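Local coordinates for Slr1951 protein (Synechocystis sp., PDB 3HX1), which is of unknown function but carries a forkhead-associated (FHA) domain, a fold that in its relatives recognises phosphothreonine-containing peptides, at residues Leu9-Gly21 / Gly105-Arg117. Numbering follows the deposited sequence.
Sequences LQEHILIILDDAG and GPQVSVRYEYRRR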
ATOM      1  N   LEU A   9      15.864  14.671  -8.885  1.00 71.05           N
ATOM      2  CA  LEU A   9      15.980  13.366  -8.169  1.00 82.05           C
ATOM      3  C   LEU A   9      14.603  12.863  -7.770  1.00 83.84           C
ATOM      4  O   LEU A   9      14.179  13.044  -6.632  1.00 90.50           O
ATOM      5  CB  LEU A   9      16.843  13.527  -6.917  1.00 90.65           C
ATOM      6  CG  LEU A   9      18.252  14.077  -7.154  1.00 99.00           C
ATOM      7  CD1 LEU A   9      18.975  14.221  -5.816  1.00 99.00           C
ATOM      8  CD2 LEU A   9      19.017  13.145  -8.095  1.00 99.00           C
ATOM      9  N   GLN A  10      13.910  12.234  -8.713  1.00 78.81           N
ATOM     10  CA  GLN A  10      12.572  11.710  -8.468  1.00 76.46           C
ATOM     11  C   GLN A  10      12.484  10.903  -7.168  1.00 78.50           C
ATOM     12  O   GLN A  10      13.379  10.113  -6.859  1.00 82.18           O
ATOM     13  CB  GLN A  10      12.140  10.834  -9.642  1.00 76.13           C
ATOM     14  CG  GLN A  10      12.177  11.525 -10.988  1.00 83.31           C
ATOM     15  CD  GLN A  10      12.112  10.536 -12.136  1.00 93.09           C
ATOM     16  OE1 GLN A  10      13.002   9.697 -12.295  1.00 92.74           O
ATOM     17  NE2 GLN A  10      11.056  10.625 -12.941  1.00 98.19           N
ATOM     18  N   GLU A  11      11.405  11.106  -6.413  1.00 66.60           N
ATOM     19  CA  GLU A  11      11.205  10.388  -5.157  1.00 64.47           C
ATOM     20  C   GLU A  11       9.909   9.577  -5.147  1.00 58.26           C
ATOM     21  O   GLU A  11       8.947   9.915  -5.843  1.00 58.37           O
ATOM     22  CB  GLU A  11      11.229  11.366  -3.973  1.00 71.68           C
ATOM     23  CG  GLU A  11      10.479  12.679  -4.201  1.00 72.13           C
ATOM     24  CD  GLU A  11      10.567  13.621  -3.002  1.00 67.41           C
ATOM     25  OE1 GLU A  11      11.461  13.422  -2.151  1.00 63.72           O
ATOM     26  OE2 GLU A  11       9.753  14.566  -2.915  1.00 66.65           O
ATOM     27  N   HIS A  12       9.906   8.503  -4.358  1.00 46.94           N
ATOM     28  CA  HIS A  12       8.760   7.602  -4.238  1.00 52.66           C
ATOM     29  C   HIS A  12       7.739   8.150  -3.256  1.00 50.18           C
ATOM     30  O   HIS A  12       8.011   8.225  -2.054  1.00 51.36           O
ATOM     31  CB  HIS A  12       9.233   6.225  -3.768  1.00 49.83           C
ATOM     32  CG  HIS A  12      10.255   5.605  -4.671  1.00 58.52           C
ATOM     33  ND1 HIS A  12       9.956   5.171  -5.942  1.00 67.06           N
ATOM     34  CD2 HIS A  12      11.581   5.384  -4.497  1.00 56.74           C
ATOM     35  CE1 HIS A  12      11.054   4.707  -6.517  1.00 52.94           C
ATOM     36  NE2 HIS A  12      12.051   4.825  -5.663  1.00 51.26           N
ATOM     37  N   ILE A  13       6.567   8.524  -3.770  1.00 49.30           N
ATOM     38  CA  ILE A  13       5.507   9.086  -2.940  1.00 46.63           C
ATOM     39  C   ILE A  13       4.254   8.228  -2.926  1.00 47.15           C
ATOM     40  O   ILE A  13       3.765   7.799  -3.973  1.00 39.29           O
ATOM     41  CB  ILE A  13       5.104  10.498  -3.417  1.00 43.24           C
ATOM     42  CG1 ILE A  13       6.294  11.454  -3.317  1.00 46.35           C
ATOM     43  CG2 ILE A  13       3.951  11.017  -2.579  1.00 39.24           C
ATOM     44  CD1 ILE A  13       6.904  11.540  -1.936  1.00 49.41           C
ATOM     45  N   LEU A  14       3.726   8.002  -1.729  1.00 45.88           N
ATOM     46  CA  LEU A  14       2.526   7.202  -1.561  1.00 44.50           C
ATOM     47  C   LEU A  14       1.375   8.083  -1.063  1.00 45.69           C
ATOM     48  O   LEU A  14       1.428   8.586   0.067  1.00 44.49           O
ATOM     49  CB  LEU A  14       2.798   6.084  -0.547  1.00 36.76           C
ATOM     50  CG  LEU A  14       2.035   4.774  -0.732  1.00 39.05           C
ATOM     51  CD1 LEU A  14       2.346   4.210  -2.115  1.00 39.44           C
ATOM     52  CD2 LEU A  14       2.426   3.781   0.350  1.00 37.27           C
ATOM     53  N   ILE A  15       0.353   8.285  -1.898  1.00 43.48           N
ATOM     54  CA  ILE A  15      -0.803   9.079  -1.491  1.00 44.54           C
ATOM     55  C   ILE A  15      -1.825   8.136  -0.855  1.00 44.40           C
ATOM     56  O   ILE A  15      -2.447   7.309  -1.532  1.00 42.62           O
ATOM     57  CB  ILE A  15      -1.468   9.806  -2.683  1.00 38.04           C
ATOM     58  CG1 ILE A  15      -0.457  10.727  -3.368  1.00 36.53           C
ATOM     59  CG2 ILE A  15      -2.670  10.622  -2.202  1.00 28.54           C
ATOM     60  CD1 ILE A  15       0.421  10.017  -4.362  1.00 40.89           C
ATOM     61  N   ILE A  16      -1.993   8.261   0.453  1.00 36.60           N
ATOM     62  CA  ILE A  16      -2.911   7.408   1.192  1.00 36.20           C
ATOM     63  C   ILE A  16      -4.233   8.087   1.520  1.00 35.90           C
ATOM     64  O   ILE A  16      -4.265   9.219   2.012  1.00 39.34           O
ATOM     65  CB  ILE A  16      -2.260   6.934   2.509  1.00 33.22           C
ATOM     66  CG1 ILE A  16      -0.984   6.150   2.187  1.00 43.16           C
ATOM     67  CG2 ILE A  16      -3.249   6.084   3.315  1.00 31.59           C
ATOM     68  CD1 ILE A  16      -0.107   5.908   3.371  1.00 42.30           C
ATOM     69  N   LEU A  17      -5.324   7.377   1.251  1.00 41.22           N
ATOM     70  CA  LEU A  17      -6.660   7.883   1.527  1.00 43.48           C
ATOM     71  C   LEU A  17      -7.403   6.908   2.421  1.00 44.29           C
ATOM     72  O   LEU A  17      -7.672   5.776   2.017  1.00 43.04           O
ATOM     73  CB  LEU A  17      -7.442   8.062   0.231  1.00 44.55           C
ATOM     74  CG  LEU A  17      -8.898   8.475   0.452  1.00 47.66           C
ATOM     75  CD1 LEU A  17      -8.930   9.779   1.239  1.00 43.94           C
ATOM     76  CD2 LEU A  17      -9.610   8.626  -0.879  1.00 37.83           C
ATOM     77  N   ASP A  18      -7.739   7.347   3.630  1.00 40.29           N
ATOM     78  CA  ASP A  18      -8.464   6.501   4.571  1.00 42.68           C
ATOM     79  C   ASP A  18      -9.282   7.334   5.548  1.00 36.72           C
ATOM     80  O   ASP A  18      -9.405   8.543   5.393  1.00 43.24           O
ATOM     81  CB  ASP A  18      -7.490   5.623   5.348  1.00 40.75           C
ATOM     82  CG  ASP A  18      -6.361   6.423   5.986  1.00 45.22           C
ATOM     83  OD1 ASP A  18      -6.494   7.663   6.132  1.00 58.06           O
ATOM     84  OD2 ASP A  18      -5.340   5.805   6.355  1.00 29.13           O
ATOM     85  N   ASP A  19      -9.841   6.674   6.556  1.00 35.28           N
ATOM     86  CA  ASP A  19     -10.654   7.338   7.578  1.00 37.71           C
ATOM     87  C   ASP A  19     -10.044   8.649   8.093  1.00 41.26           C
ATOM     88  O   ASP A  19     -10.765   9.528   8.563  1.00 47.78           O
ATOM     89  CB  ASP A  19     -10.886   6.392   8.769  1.00 21.19           C
ATOM     90  CG  ASP A  19     -11.664   5.139   8.391  1.00 35.95           C
ATOM     91  OD1 ASP A  19     -11.987   4.968   7.191  1.00 40.84           O
ATOM     92  OD2 ASP A  19     -11.951   4.326   9.299  1.00 46.99           O
ATOM     93  N   ALA A  20      -8.720   8.776   8.011  1.00 21.55           N
ATOM     94  CA  ALA A  20      -8.033   9.980   8.477  1.00 36.62           C
ATOM     95  C   ALA A  20      -7.832  11.042   7.401  1.00 38.68           C
ATOM     96  O   ALA A  20      -7.178  12.060   7.653  1.00 42.76           O
ATOM     97  CB  ALA A  20      -6.681   9.608   9.069  1.00 41.45           C
ATOM     98  N   GLY A  21      -8.383  10.807   6.210  1.00 25.51           N
ATOM     99  CA  GLY A  21      -8.246  11.759   5.127  1.00 27.87           C
ATOM    100  C   GLY A  21      -7.162  11.369   4.141  1.00 35.79           C
ATOM    101  O   GLY A  21      -6.632  10.263   4.189  1.00 24.51           O
ATOM    102  N   GLY A 105      -9.920  -1.965   0.024  1.00 67.57           N
ATOM    103  CA  GLY A 105     -11.101  -2.025   0.891  1.00 70.27           C
ATOM    104  C   GLY A 105     -12.119  -0.913   0.550  1.00 89.84           C
ATOM    105  O   GLY A 105     -11.762   0.040  -0.158  1.00 87.34           O
ATOM    106  N   PRO A 106     -13.388  -0.989   1.017  1.00 99.00           N
ATOM    107  CA  PRO A 106     -14.383   0.055   0.722  1.00 99.00           C
ATOM    108  C   PRO A 106     -13.881   1.417   1.212  1.00 99.00           C
ATOM    109  O   PRO A 106     -13.572   1.595   2.399  1.00 99.00           O
ATOM    110  CB  PRO A 106     -15.613  -0.402   1.507  1.00 99.00           C
ATOM    111  CG  PRO A 106     -15.488  -1.903   1.493  1.00 99.00           C
ATOM    112  CD  PRO A 106     -14.004  -2.110   1.749  1.00 99.00           C
ATOM    113  N   GLN A 107     -13.773   2.363   0.283  1.00 99.00           N
ATOM    114  CA  GLN A 107     -13.352   3.727   0.602  1.00 94.68           C
ATOM    115  C   GLN A 107     -11.858   3.922   0.910  1.00 81.03           C
ATOM    116  O   GLN A 107     -11.442   5.021   1.268  1.00 76.92           O
ATOM    117  CB  GLN A 107     -14.176   4.255   1.787  1.00 99.00           C
ATOM    118  CG  GLN A 107     -14.439   5.745   1.745  1.00 99.00           C
ATOM    119  CD  GLN A 107     -15.489   6.097   0.714  1.00 99.00           C
ATOM    120  OE1 GLN A 107     -15.431   5.639  -0.429  1.00 99.00           O
ATOM    121  NE2 GLN A 107     -16.458   6.917   1.109  1.00 99.00           N
ATOM    122  N   VAL A 108     -11.037   2.886   0.772  1.00 69.04           N
ATOM    123  CA  VAL A 108      -9.612   3.049   1.078  1.00 61.89           C
ATOM    124  C   VAL A 108      -8.672   2.584  -0.031  1.00 59.27           C
ATOM    125  O   VAL A 108      -8.882   1.552  -0.645  1.00 56.24           O
ATOM    126  CB  VAL A 108      -9.255   2.332   2.385  1.00 66.70           C
ATOM    127  CG1 VAL A 108      -9.520   0.843   2.260  1.00 85.72           C
ATOM    128  CG2 VAL A 108      -7.811   2.599   2.729  1.00 57.58           C
ATOM    129  N   SER A 109      -7.601   3.345  -0.248  1.00 60.37           N
ATOM    130  CA  SER A 109      -6.673   3.089  -1.343  1.00 51.29           C
ATOM    131  C   SER A 109      -5.380   3.900  -1.287  1.00 38.85           C
ATOM    132  O   SER A 109      -5.340   4.951  -0.655  1.00 40.41           O
ATOM    133  CB  SER A 109      -7.381   3.474  -2.625  1.00 46.29           C
ATOM    134  OG  SER A 109      -7.460   4.898  -2.712  1.00 45.92           O
ATOM    135  N   VAL A 110      -4.340   3.421  -1.975  1.00 48.35           N
ATOM    136  CA  VAL A 110      -3.070   4.135  -2.034  1.00 46.70           C
ATOM    137  C   VAL A 110      -2.632   4.332  -3.478  1.00 51.08           C
ATOM    138  O   VAL A 110      -2.616   3.385  -4.275  1.00 43.28           O
ATOM    139  CB  VAL A 110      -1.925   3.394  -1.288  1.00 34.08           C
ATOM    140  CG1 VAL A 110      -2.281   3.212   0.177  1.00 37.54           C
ATOM    141  CG2 VAL A 110      -1.632   2.063  -1.952  1.00 37.87           C
ATOM    142  N   ARG A 111      -2.299   5.571  -3.819  1.00 48.09           N
ATOM    143  CA  ARG A 111      -1.832   5.878  -5.154  1.00 46.62           C
ATOM    144  C   ARG A 111      -0.333   6.021  -5.053  1.00 45.78           C
ATOM    145  O   ARG A 111       0.182   6.469  -4.029  1.00 43.03           O
ATOM    146  CB  ARG A 111      -2.431   7.185  -5.670  1.00 60.52           C
ATOM    147  CG  ARG A 111      -3.885   7.090  -6.087  1.00 75.72           C
ATOM    148  CD  ARG A 111      -4.245   8.198  -7.071  1.00 81.70           C
ATOM    149  NE  ARG A 111      -3.413   8.150  -8.275  1.00 89.06           N
ATOM    150  CZ  ARG A 111      -2.501   9.065  -8.592  1.00 93.41           C
ATOM    151  NH1 ARG A 111      -2.300  10.108  -7.795  1.00 94.45           N
ATOM    152  NH2 ARG A 111      -1.788   8.940  -9.706  1.00 89.43           N
ATOM    153  N   TYR A 112       0.368   5.627  -6.107  1.00 53.29           N
ATOM    154  CA  TYR A 112       1.817   5.744  -6.127  1.00 45.81           C
ATOM    155  C   TYR A 112       2.241   6.752  -7.173  1.00 40.05           C
ATOM    156  O   TYR A 112       1.585   6.903  -8.204  1.00 42.78           O
ATOM    157  CB  TYR A 112       2.474   4.392  -6.417  1.00 44.21           C
ATOM    158  CG  TYR A 112       3.966   4.497  -6.663  1.00 36.26           C
ATOM    159  CD1 TYR A 112       4.462   4.611  -7.958  1.00 44.17           C
ATOM    160  CD2 TYR A 112       4.882   4.494  -5.602  1.00 39.93           C
ATOM    161  CE1 TYR A 112       5.827   4.714  -8.210  1.00 47.21           C
ATOM    162  CE2 TYR A 112       6.260   4.603  -5.845  1.00 49.60           C
ATOM    163  CZ  TYR A 112       6.720   4.708  -7.159  1.00 50.33           C
ATOM    164  OH  TYR A 112       8.067   4.769  -7.441  1.00 50.76           O
ATOM    165  N   GLU A 113       3.337   7.451  -6.899  1.00 40.14           N
ATOM    166  CA  GLU A 113       3.846   8.445  -7.834  1.00 56.76           C
ATOM    167  C   GLU A 113       5.358   8.564  -7.750  1.00 51.40           C
ATOM    168  O   GLU A 113       5.939   8.493  -6.671  1.00 46.37           O
ATOM    169  CB  GLU A 113       3.209   9.812  -7.563  1.00 66.24           C
ATOM    170  CG  GLU A 113       1.867  10.022  -8.249  1.00 72.65           C
ATOM    171  CD  GLU A 113       1.274  11.387  -7.962  1.00 79.09           C
ATOM    172  OE1 GLU A 113       2.015  12.387  -8.052  1.00 80.72           O
ATOM    173  OE2 GLU A 113       0.066  11.463  -7.656  1.00 85.77           O
ATOM    174  N   TYR A 114       5.996   8.715  -8.903  1.00 51.70           N
ATOM    175  CA  TYR A 114       7.438   8.875  -8.950  1.00 50.81           C
ATOM    176  C   TYR A 114       7.647  10.329  -9.330  1.00 56.49           C
ATOM    177  O   TYR A 114       7.847  10.666 -10.494  1.00 61.57           O
ATOM    178  CB  TYR A 114       8.054   7.946  -9.992  1.00 57.33           C
ATOM    179  CG  TYR A 114       9.549   7.796  -9.825  1.00 59.15           C
ATOM    180  CD1 TYR A 114      10.116   7.705  -8.550  1.00 58.54           C
ATOM    181  CD2 TYR A 114      10.395   7.739 -10.928  1.00 58.12           C
ATOM    182  CE1 TYR A 114      11.478   7.572  -8.381  1.00 53.90           C
ATOM    183  CE2 TYR A 114      11.764   7.601 -10.768  1.00 59.49           C
ATOM    184  CZ  TYR A 114      12.298   7.522  -9.491  1.00 59.32           C
ATOM    185  OH  TYR A 114      13.657   7.431  -9.321  1.00 58.96           O
ATOM    186  N   ARG A 115       7.574  11.180  -8.313  1.00 62.48           N
ATOM    187  CA  ARG A 115       7.691  12.627  -8.450  1.00 63.82           C
ATOM    188  C   ARG A 115       9.122  13.140  -8.584  1.00 58.80           C
ATOM    189  O   ARG A 115      10.039  12.608  -7.959  1.00 44.96           O
ATOM    190  CB  ARG A 115       7.018  13.280  -7.248  1.00 56.96           C
ATOM    191  CG  ARG A 115       6.709  14.738  -7.395  1.00 51.08           C
ATOM    192  CD  ARG A 115       5.828  15.137  -6.241  1.00 62.15           C
ATOM    193  NE  ARG A 115       4.645  14.280  -6.169  1.00 57.59           N
ATOM    194  CZ  ARG A 115       3.873  14.161  -5.096  1.00 51.26           C
ATOM    195  NH1 ARG A 115       4.161  14.840  -3.991  1.00 45.29           N
ATOM    196  NH2 ARG A 115       2.798  13.386  -5.133  1.00 50.78           N
ATOM    197  N   ARG A 116       9.281  14.203  -9.373  1.00 63.21           N
ATOM    198  CA  ARG A 116      10.576  14.813  -9.650  1.00 65.34           C
ATOM    199  C   ARG A 116      11.026  15.926  -8.701  1.00 69.71           C
ATOM    200  O   ARG A 116      12.098  15.824  -8.113  1.00 67.00           O
ATOM    201  CB  ARG A 116      10.584  15.326 -11.094  1.00 74.90           C
ATOM    202  CG  ARG A 116      11.868  16.010 -11.525  1.00 87.50           C
ATOM    203  CD  ARG A 116      11.990  16.084 -13.045  1.00 99.00           C
ATOM    204  NE  ARG A 116      12.105  14.758 -13.650  1.00 99.00           N
ATOM    205  CZ  ARG A 116      12.760  14.504 -14.780  1.00 99.00           C
ATOM    206  NH1 ARG A 116      13.364  15.488 -15.434  1.00 99.00           N
ATOM    207  NH2 ARG A 116      12.817  13.266 -15.255  1.00 99.00           N
ATOM    208  N   ARG A 117      10.223  16.982  -8.570  1.00 78.68           N
ATOM    209  CA  ARG A 117      10.526  18.137  -7.702  1.00 84.19           C
ATOM    210  C   ARG A 117      11.702  19.000  -8.175  1.00 81.03           C
ATOM    211  O   ARG A 117      11.627  20.237  -7.996  1.00 78.80           O
ATOM    212  CB  ARG A 117      10.769  17.689  -6.249  1.00 87.04           C
ATOM    213  CG  ARG A 117      12.206  17.320  -5.904  1.00 85.72           C
ATOM    214  CD  ARG A 117      12.233  16.297  -4.779  1.00 83.06           C
ATOM    215  NE  ARG A 117      13.570  15.764  -4.538  1.00 80.05           N
ATOM    216  CZ  ARG A 117      14.367  16.156  -3.551  1.00 78.49           C
ATOM    217  NH1 ARG A 117      13.970  17.089  -2.696  1.00 67.22           N
ATOM    218  NH2 ARG A 117      15.565  15.610  -3.417  1.00 83.33           N
TER
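Glu-113 of strand 109-115 and Ile-15 of strand 11-18 meet on the face of the sheet they share with Ile-13, Arg-111 and Arg-115. From CB, 4.2 Å from Ile-13 O, the glutamate runs out with its chain straight through chi2; its CG and CD pass the tip of Ile-15, and OE2 lies 3.6 Å from Ile-15 CD1. Glu-113 OE2 also accepts from Arg-111 NH1 at 2.7 Å through its anti lone pair, whereas its OE1 is met from above the carboxylate plane by Arg-115 NH2 at 3.2 Å. The Arg-115 guanidinium lays one face over Ile-13 CG1 and extends the salt-bridge network through NH1 to Glu-24 on strand 21-27. A leucine in place of Glu-113 removes the carboxylate, and would probably leave Arg-111 without its mate here and free to turn, with Arg-115 held through Glu-24. Paired backbone bonds join Ile-13 with Glu-113 and Ile-15 with Arg-111, weaker or less certain toward both ends, and set the first and last strands of the FHA beta-sandwich side by side, antiparallel, between strands 21-27 and 101-103. On the other face, Leu-14, Ile-16 and Val-110 face the second sheet, Leu-14 and Ile-16 resting on Ile-42. Farther along that face, His-12 ND1 and Tyr-112 OH share a hydrogen bond whose modelled 2.4 Å is too short to take literally, each atom near the plane of the other's ring. Tyr-114, with CG anti to its N (chi1 -164°), brings its ring near parallel to His-12 but slid aside, and Gln-10 CB sits over the tyrosine's face, 3.4 Å from the centroid.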